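Local coordinates for adhesion and penetration protein autotransporter (Haemophilus influenzae, PDB 3SYJ) that probably acts as a serine protease and promotes bacterial adherence, invasion and self-aggregation as the secreted passenger part of an autotransporter, at residues 123-131 / 450-458; 178-186 / 204-212. All coordinates share one frame; numbering follows the deposited sequence.

Contact 1 of 2, residues 123-131 / 450-458; sequences KFVTEAAPI and GLVSGRGTV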
loop_
_atom_site.group_PDB
_atom_site.type_symbol
_atom_site.label_atom_id
_atom_site.label_comp_id
_atom_site.label_asym_id
_atom_site.label_seq_id
_atom_site.Cartn_x
_atom_site.Cartn_y
_atom_site.Cartn_z
ATOM N N LYS A 123 -36.746 3.213 56.027
ATOM C CA LYS A 123 -35.952 3.928 55.027
ATOM C C LYS A 123 -36.572 3.850 53.637
ATOM O O LYS A 123 -37.265 2.882 53.326
ATOM C CB LYS A 123 -34.543 3.350 54.959
ATOM C CG LYS A 123 -33.685 3.609 56.185
ATOM C CD LYS A 123 -33.207 5.044 56.255
ATOM C CE LYS A 123 -32.275 5.232 57.446
ATOM N NZ LYS A 123 -31.683 6.604 57.493
ATOM N N PHE A 124 -36.320 4.859 52.802
ATOM C CA PHE A 124 -36.676 4.778 51.382
ATOM C C PHE A 124 -35.880 3.638 50.760
ATOM O O PHE A 124 -34.677 3.529 50.993
ATOM C CB PHE A 124 -36.331 6.062 50.628
ATOM C CG PHE A 124 -37.207 7.237 50.962
ATOM C CD1 PHE A 124 -38.323 7.090 51.762
ATOM C CD2 PHE A 124 -36.921 8.495 50.439
ATOM C CE1 PHE A 124 -39.128 8.185 52.055
ATOM C CE2 PHE A 124 -37.728 9.589 50.723
ATOM C CZ PHE A 124 -38.830 9.436 51.532
ATOM N N VAL A 125 -36.539 2.794 49.967
ATOM C CA VAL A 125 -35.847 1.691 49.307
ATOM C C VAL A 125 -35.164 2.170 48.032
ATOM O O VAL A 125 -35.796 2.783 47.180
ATOM C CB VAL A 125 -36.808 0.523 48.976
ATOM C CG1 VAL A 125 -36.089 -0.540 48.129
ATOM C CG2 VAL A 125 -37.391 -0.077 50.256
ATOM N N THR A 126 -33.873 1.882 47.903
ATOM C CA THR A 126 -33.083 2.396 46.787
ATOM C C THR A 126 -32.825 1.357 45.689
ATOM O O THR A 126 -32.534 1.713 44.550
ATOM C CB THR A 126 -31.713 2.887 47.280
ATOM O OG1 THR A 126 -31.064 1.827 47.998
ATOM C CG2 THR A 126 -31.867 4.121 48.196
ATOM N N GLU A 127 -32.920 0.074 46.033
ATOM C CA GLU A 127 -32.480 -0.998 45.134
ATOM C C GLU A 127 -33.420 -1.254 43.960
ATOM O O GLU A 127 -33.018 -1.838 42.958
ATOM C CB GLU A 127 -32.260 -2.303 45.915
ATOM C CG GLU A 127 -31.023 -2.328 46.819
ATOM C CD GLU A 127 -31.219 -1.582 48.131
ATOM O OE1 GLU A 127 -32.361 -1.163 48.408
ATOM O OE2 GLU A 127 -30.224 -1.412 48.884
ATOM N N ALA A 128 -34.668 -0.820 44.087
ATOM C CA ALA A 128 -35.682 -1.086 43.072
ATOM C C ALA A 128 -36.777 -0.023 43.069
ATOM O O ALA A 128 -37.101 0.558 44.111
ATOM C CB ALA A 128 -36.299 -2.469 43.298
ATOM N N ALA A 129 -37.352 0.217 41.896
ATOM C CA ALA A 129 -38.466 1.140 41.760
ATOM C C ALA A 129 -39.732 0.423 42.191
ATOM O O ALA A 129 -39.957 -0.718 41.802
ATOM C CB ALA A 129 -38.590 1.599 40.317
ATOM N N PRO A 130 -40.565 1.080 43.004
ATOM C CA PRO A 130 -41.820 0.453 43.434
ATOM C C PRO A 130 -42.687 0.100 42.235
ATOM O O PRO A 130 -42.464 0.616 41.136
ATOM C CB PRO A 130 -42.505 1.552 44.255
ATOM C CG PRO A 130 -41.397 2.458 44.686
ATOM C CD PRO A 130 -40.386 2.424 43.575
ATOM N N ILE A 131 -43.668 -0.774 42.443
ATOM C CA ILE A 131 -44.589 -1.149 41.383
ATOM C C ILE A 131 -45.956 -0.532 41.651
ATOM O O ILE A 131 -46.371 -0.396 42.801
ATOM C CB ILE A 131 -44.700 -2.693 41.238
ATOM C CG1 ILE A 131 -45.390 -3.063 39.932
ATOM C CG2 ILE A 131 -45.428 -3.317 42.415
ATOM C CD1 ILE A 131 -44.991 -4.427 39.419
ATOM N N GLY A 450 -22.725 3.471 48.249
ATOM C CA GLY A 450 -23.149 2.436 47.327
ATOM C C GLY A 450 -24.009 2.981 46.199
ATOM O O GLY A 450 -24.818 3.885 46.402
ATOM N N LEU A 451 -23.816 2.437 45.000
ATOM C CA LEU A 451 -24.712 2.689 43.879
ATOM C C LEU A 451 -25.551 1.432 43.601
ATOM O O LEU A 451 -24.997 0.342 43.428
ATOM C CB LEU A 451 -23.907 3.065 42.639
ATOM C CG LEU A 451 -23.424 4.512 42.538
ATOM C CD1 LEU A 451 -22.230 4.599 41.605
ATOM C CD2 LEU A 451 -24.566 5.394 42.053
ATOM N N VAL A 452 -26.878 1.584 43.570
ATOM C CA VAL A 452 -27.769 0.447 43.349
ATOM C C VAL A 452 -28.929 0.802 42.431
ATOM O O VAL A 452 -29.364 1.952 42.385
ATOM C CB VAL A 452 -28.341 -0.123 44.668
ATOM C CG1 VAL A 452 -27.233 -0.699 45.531
ATOM C CG2 VAL A 452 -29.119 0.944 45.424
ATOM N N SER A 453 -29.409 -0.212 41.710
ATOM C CA SER A 453 -30.582 -0.130 40.829
ATOM C C SER A 453 -30.277 0.401 39.437
ATOM O O SER A 453 -31.161 0.481 38.597
ATOM C CB SER A 453 -31.641 0.826 41.370
ATOM O OG SER A 453 -31.490 2.115 40.797
ATOM N N GLY A 454 -29.024 0.766 39.197
ATOM C CA GLY A 454 -28.600 1.185 37.877
ATOM C C GLY A 454 -29.108 2.557 37.456
ATOM O O GLY A 454 -28.715 3.062 36.415
ATOM N N ARG A 455 -29.976 3.172 38.254
ATOM C CA ARG A 455 -30.541 4.471 37.890
ATOM C C ARG A 455 -29.672 5.643 38.347
ATOM O O ARG A 455 -29.822 6.764 37.860
ATOM C CB ARG A 455 -31.949 4.640 38.475
ATOM C CG ARG A 455 -32.962 3.600 38.034
ATOM C CD ARG A 455 -34.233 3.699 38.887
ATOM N NE ARG A 455 -33.946 3.387 40.285
ATOM C CZ ARG A 455 -34.787 3.576 41.296
ATOM N NH1 ARG A 455 -35.997 4.091 41.083
ATOM N NH2 ARG A 455 -34.415 3.241 42.528
ATOM N N GLY A 456 -28.773 5.389 39.287
ATOM C CA GLY A 456 -28.064 6.463 39.963
ATOM C C GLY A 456 -26.672 6.791 39.457
ATOM O O GLY A 456 -26.056 6.011 38.730
ATOM N N THR A 457 -26.183 7.966 39.856
ATOM C CA THR A 457 -24.848 8.437 39.494
ATOM C C THR A 457 -24.175 9.153 40.664
ATOM O O THR A 457 -24.768 10.011 41.319
ATOM C CB THR A 457 -24.899 9.422 38.294
ATOM O OG1 THR A 457 -25.362 8.745 37.120
ATOM C CG2 THR A 457 -23.520 10.023 38.016
ATOM N N VAL A 458 -22.927 8.799 40.926
ATOM C CA VAL A 458 -22.120 9.559 41.859
ATOM C C VAL A 458 -21.086 10.318 41.051
ATOM O O VAL A 458 -20.337 9.719 40.286
ATOM C CB VAL A 458 -21.413 8.648 42.877
ATOM C CG1 VAL A 458 -20.284 9.392 43.552
ATOM C CG2 VAL A 458 -22.415 8.113 43.906
HETATM O O HOH W 1 -36.190 2.987 44.691
#
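Arg455 reaches from the 450-458 corner to the backbone of 123-131, and its path can be followed atom by atom. CB, CG and CD curl past the hydroxyl of Ser453, CB lying 3.5 Å from Ser453 OG. A bend at chi3 (-64°) points NE at the same oxygen, where Arg455 NE meets Ser453 OG at 2.8 Å in a nearly straight bond (173°) lying in the guanidinium plane. This bond, with the two in-plane partners of NH2, helps set the rotation of the flat group. NH1 rests against the methyl of Ala129, while the backbone N of Ala129 lies over one face of the guanidinium, offset toward its rim. NH2, at the far end, makes a weak bond at the edge to Thr126 O (3.2 Å) and a firmer one to a water (2.8 Å from NH2). That water donates to the carbonyls of Val125 and Ala128, so the arginine reaches these two through it.

Ser453 OG is shared further: it accepts the backbone N of Arg455 at 3.1 Å, which makes an ST turn, and is hydrogen-bonded to Gly427 O. Its CB faces two loop carbonyls, Thr126 O and Glu127 O. Beside it, Val452 packs mainly through CG2, 3.3 Å from Thr126 OG1 and 4.0 Å from Glu127 CG. The polar ends of those two residues are engaged elsewhere, Thr126 OG1 with Ser425 OG and Glu127 OE1 with Tyr96 OH.

At Ser453 and Gly454, both with positive phi, the chain turns from strand 449-452 into strand 455-460. Such a corner between two faces, each built of parallel strands, is typical of the beta-helix of autotransporter passengers; here it receives a loop of the protease domain.

Contact 2 of 2, residues 178-186 / 204-212; sequences LTAGNTHNQ and GEYGPLPIA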
loop_
_atom_site.group_PDB
_atom_site.type_symbol
_atom_site.label_atom_id
_atom_site.label_comp_id
_atom_site.label_asym_id
_atom_site.label_seq_id
_atom_site.Cartn_x
_atom_site.Cartn_y
_atom_site.Cartn_z
ATOM N N LEU A 178 -37.063 -18.771 46.494
ATOM C CA LEU A 178 -38.180 -18.317 45.678
ATOM C C LEU A 178 -38.419 -19.240 44.494
ATOM O O LEU A 178 -37.475 -19.743 43.893
ATOM C CB LEU A 178 -37.904 -16.906 45.156
ATOM C CG LEU A 178 -37.773 -15.800 46.205
ATOM C CD1 LEU A 178 -37.116 -14.594 45.582
ATOM C CD2 LEU A 178 -39.130 -15.439 46.806
ATOM N N THR A 179 -39.687 -19.460 44.164
ATOM C CA THR A 179 -40.051 -20.073 42.891
ATOM C C THR A 179 -41.140 -19.220 42.282
ATOM O O THR A 179 -41.845 -18.512 43.000
ATOM C CB THR A 179 -40.580 -21.512 43.037
ATOM O OG1 THR A 179 -41.696 -21.532 43.936
ATOM C CG2 THR A 179 -39.492 -22.430 43.554
ATOM N N ALA A 180 -41.288 -19.287 40.963
ATOM C CA ALA A 180 -42.221 -18.409 40.276
ATOM C C ALA A 180 -42.575 -18.940 38.891
ATOM O O ALA A 180 -41.977 -19.893 38.412
ATOM C CB ALA A 180 -41.639 -17.005 40.174
ATOM N N GLY A 181 -43.551 -18.311 38.249
ATOM C CA GLY A 181 -43.943 -18.670 36.893
ATOM C C GLY A 181 -45.170 -17.847 36.570
ATOM O O GLY A 181 -45.517 -16.961 37.345
ATOM N N ASN A 182 -45.836 -18.107 35.455
ATOM C CA ASN A 182 -47.139 -17.471 35.261
ATOM C C ASN A 182 -48.161 -18.082 36.220
ATOM O O ASN A 182 -47.923 -19.155 36.779
ATOM C CB ASN A 182 -47.613 -17.511 33.803
ATOM C CG ASN A 182 -47.711 -18.916 33.246
ATOM O OD1 ASN A 182 -46.748 -19.449 32.701
ATOM N ND2 ASN A 182 -48.896 -19.513 33.351
ATOM N N THR A 183 -49.275 -17.397 36.448
ATOM C CA THR A 183 -50.303 -17.946 37.330
ATOM C C THR A 183 -51.117 -19.012 36.607
ATOM O O THR A 183 -51.028 -19.159 35.385
ATOM C CB THR A 183 -51.272 -16.864 37.827
ATOM O OG1 THR A 183 -52.076 -16.391 36.736
ATOM C CG2 THR A 183 -50.500 -15.709 38.427
ATOM N N HIS A 184 -51.917 -19.747 37.366
ATOM C CA HIS A 184 -52.871 -20.668 36.769
ATOM C C HIS A 184 -53.963 -19.876 36.066
ATOM O O HIS A 184 -53.951 -18.639 36.075
ATOM C CB HIS A 184 -53.471 -21.597 37.829
ATOM C CG HIS A 184 -52.616 -22.787 38.135
ATOM N ND1 HIS A 184 -52.567 -23.896 37.317
ATOM C CD2 HIS A 184 -51.757 -23.032 39.153
ATOM C CE1 HIS A 184 -51.722 -24.777 37.824
ATOM N NE2 HIS A 184 -51.217 -24.276 38.936
ATOM N N ASN A 185 -54.905 -20.593 35.463
ATOM C CA ASN A 185 -56.005 -19.981 34.725
ATOM C C ASN A 185 -56.990 -19.264 35.630
ATOM O O ASN A 185 -57.111 -19.579 36.816
ATOM C CB ASN A 185 -56.767 -21.042 33.941
ATOM C CG ASN A 185 -55.939 -21.665 32.842
ATOM O OD1 ASN A 185 -55.027 -21.044 32.301
ATOM N ND2 ASN A 185 -56.265 -22.897 32.494
ATOM N N GLN A 186 -57.705 -18.312 35.039
ATOM C CA GLN A 186 -58.761 -17.572 35.713
ATOM C C GLN A 186 -59.896 -18.505 36.128
ATOM O O GLN A 186 -60.421 -19.261 35.312
ATOM C CB GLN A 186 -59.286 -16.472 34.791
ATOM C CG GLN A 186 -60.435 -15.672 35.362
ATOM C CD GLN A 186 -60.037 -14.845 36.571
ATOM O OE1 GLN A 186 -60.244 -15.264 37.711
ATOM N NE2 GLN A 186 -59.466 -13.662 36.331
ATOM N N GLY A 204 -50.963 -23.334 30.538
ATOM C CA GLY A 204 -52.166 -22.568 30.803
ATOM C C GLY A 204 -52.338 -21.356 29.907
ATOM O O GLY A 204 -51.513 -21.089 29.027
ATOM N N GLU A 205 -53.419 -20.617 30.136
ATOM C CA GLU A 205 -53.754 -19.465 29.309
ATOM C C GLU A 205 -52.785 -18.314 29.559
ATOM O O GLU A 205 -52.696 -17.392 28.756
ATOM C CB GLU A 205 -55.208 -19.030 29.540
ATOM C CG GLU A 205 -55.466 -18.377 30.885
ATOM C CD GLU A 205 -56.893 -18.592 31.383
ATOM O OE1 GLU A 205 -57.619 -19.420 30.784
ATOM O OE2 GLU A 205 -57.288 -17.942 32.378
ATOM N N TYR A 206 -52.043 -18.382 30.664
ATOM C CA TYR A 206 -51.008 -17.383 30.931
ATOM C C TYR A 206 -49.587 -17.876 30.655
ATOM O O TYR A 206 -48.622 -17.147 30.898
ATOM C CB TYR A 206 -51.106 -16.814 32.347
ATOM C CG TYR A 206 -52.380 -16.046 32.616
ATOM C CD1 TYR A 206 -52.669 -14.865 31.939
ATOM C CD2 TYR A 206 -53.288 -16.497 33.560
ATOM C CE1 TYR A 206 -53.841 -14.163 32.196
ATOM C CE2 TYR A 206 -54.452 -15.811 33.824
ATOM C CZ TYR A 206 -54.730 -14.645 33.147
ATOM O OH TYR A 206 -55.909 -13.983 33.438
ATOM N N GLY A 207 -49.454 -19.091 30.126
ATOM C CA GLY A 207 -48.150 -19.578 29.704
ATOM C C GLY A 207 -47.810 -20.994 30.135
ATOM O O GLY A 207 -48.602 -21.666 30.792
ATOM N N PRO A 208 -46.610 -21.454 29.773
ATOM C CA PRO A 208 -46.215 -22.849 29.982
ATOM C C PRO A 208 -45.768 -23.155 31.415
ATOM O O PRO A 208 -45.505 -24.315 31.718
ATOM C CB PRO A 208 -45.015 -23.021 29.038
ATOM C CG PRO A 208 -44.688 -21.638 28.497
ATOM C CD PRO A 208 -45.511 -20.636 29.237
ATOM N N LEU A 209 -45.655 -22.145 32.273
ATOM C CA LEU A 209 -45.115 -22.366 33.613
ATOM C C LEU A 209 -46.083 -21.953 34.707
ATOM O O LEU A 209 -45.770 -21.084 35.514
ATOM C CB LEU A 209 -43.792 -21.613 33.782
ATOM C CG LEU A 209 -42.653 -22.024 32.842
ATOM C CD1 LEU A 209 -41.543 -20.980 32.862
ATOM C CD2 LEU A 209 -42.098 -23.407 33.182
ATOM N N PRO A 210 -47.271 -22.570 34.743
ATOM C CA PRO A 210 -48.215 -22.210 35.806
ATOM C C PRO A 210 -47.690 -22.688 37.143
ATOM O O PRO A 210 -47.162 -23.797 37.226
ATOM C CB PRO A 210 -49.476 -23.003 35.453
ATOM C CG PRO A 210 -49.257 -23.536 34.077
ATOM C CD PRO A 210 -47.787 -23.652 33.889
ATOM N N ILE A 211 -47.838 -21.871 38.179
ATOM C CA ILE A 211 -47.368 -22.239 39.508
ATOM C C ILE A 211 -48.382 -21.846 40.579
ATOM O O ILE A 211 -48.893 -20.723 40.596
ATOM C CB ILE A 211 -45.994 -21.605 39.805
ATOM C CG1 ILE A 211 -45.393 -22.163 41.095
ATOM C CG2 ILE A 211 -46.095 -20.083 39.849
ATOM C CD1 ILE A 211 -43.990 -21.652 41.356
ATOM N N ALA A 212 -48.679 -22.784 41.466
ATOM C CA ALA A 212 -49.661 -22.556 42.516
ATOM C C ALA A 212 -48.949 -22.357 43.837
ATOM O O ALA A 212 -47.844 -22.856 44.036
ATOM C CB ALA A 212 -50.614 -23.736 42.606
HETATM O O HOH W 2 -52.345 -20.186 32.871
HETATM O O HOH W 3 -51.283 -19.412 40.084
HETATM O O HOH W 4 -60.111 -20.222 32.326
#
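Asn185 OD1 is gripped by two donors: Glu205 N at 2.7 Å, almost straight (172°) and in the carbonyl plane, and a water at 2.9 Å from OD1. The same water donates to Thr183 O and accepts from Tyr206 N, tying both segments together. Glu205 answers in return, since its OE2 accepts Gln186 N at 2.7 Å, met from above the carboxylate plane. The Asn185 and Glu205 side chains cross obliquely, amide and carboxylate planes 28° apart. Glu205 belongs to a type I turn, Gly204 to Gly207, whose two end glycines bond to each other in both directions.

Asn182 works the other end. With chi1 at 58°, its CG sits between the backbone N and the carbonyl carbon, folding the amide over the Tyr206-Gly207 peptide. OD1 takes Leu209 N at 2.9 Å, while ND2 bonds to Thr183 O and only weakly to Gly207 O. The backbone O of Asn182 accepts Ile211 N (3.1 Å), and Pro210 CA approaches it as a CA-H...O contact.

Side-chain packing adds to these bonds. Pro210 CB stands over one face of the His184 imidazole, 3.8 Å from the ring centroid in a CH-pi contact, and the Ala212 methyl lies at the ring's edge. Ile211 extends its CD1 to 3.5 Å from Thr179 OG1, the two side chains crossing at about a right angle; that hydroxyl is hydrogen-bonded to Gln159. Tyr206 turns its ring edge to His184 O.

Strand 179-182 is an outermost strand of the seven-stranded antiparallel sheet. It pairs with 151-155 through Thr179 and Gly181, and Ala180 packs on helix 9-17, which also meets Leu209, while Thr183 and Gln186 touch strand 193-196.

How the contacts relate
Contact 1 joins two domains, whereas contact 2 is internal to one: a loop of the protease domain meets a beta-helix corner at 123-131 / 450-458, and 178-186 / 204-212 lie within the protease domain. They share no secondary-structure element, and their centres are 29 Å apart, though contact 2 is nested along the chain within the loop that contact 1 closes. Contact 2 is buried and larger, 765 against 267 Å², and combines several direct bonds, one of them backbone to backbone, with side-chain packing. Contact 1, partly buried, combines Val452 and Ser453 packing with one arginine bonding weakly and through water. Its water meets that side chain; one in contact 2 joins backbone His184 N to Ile211 O.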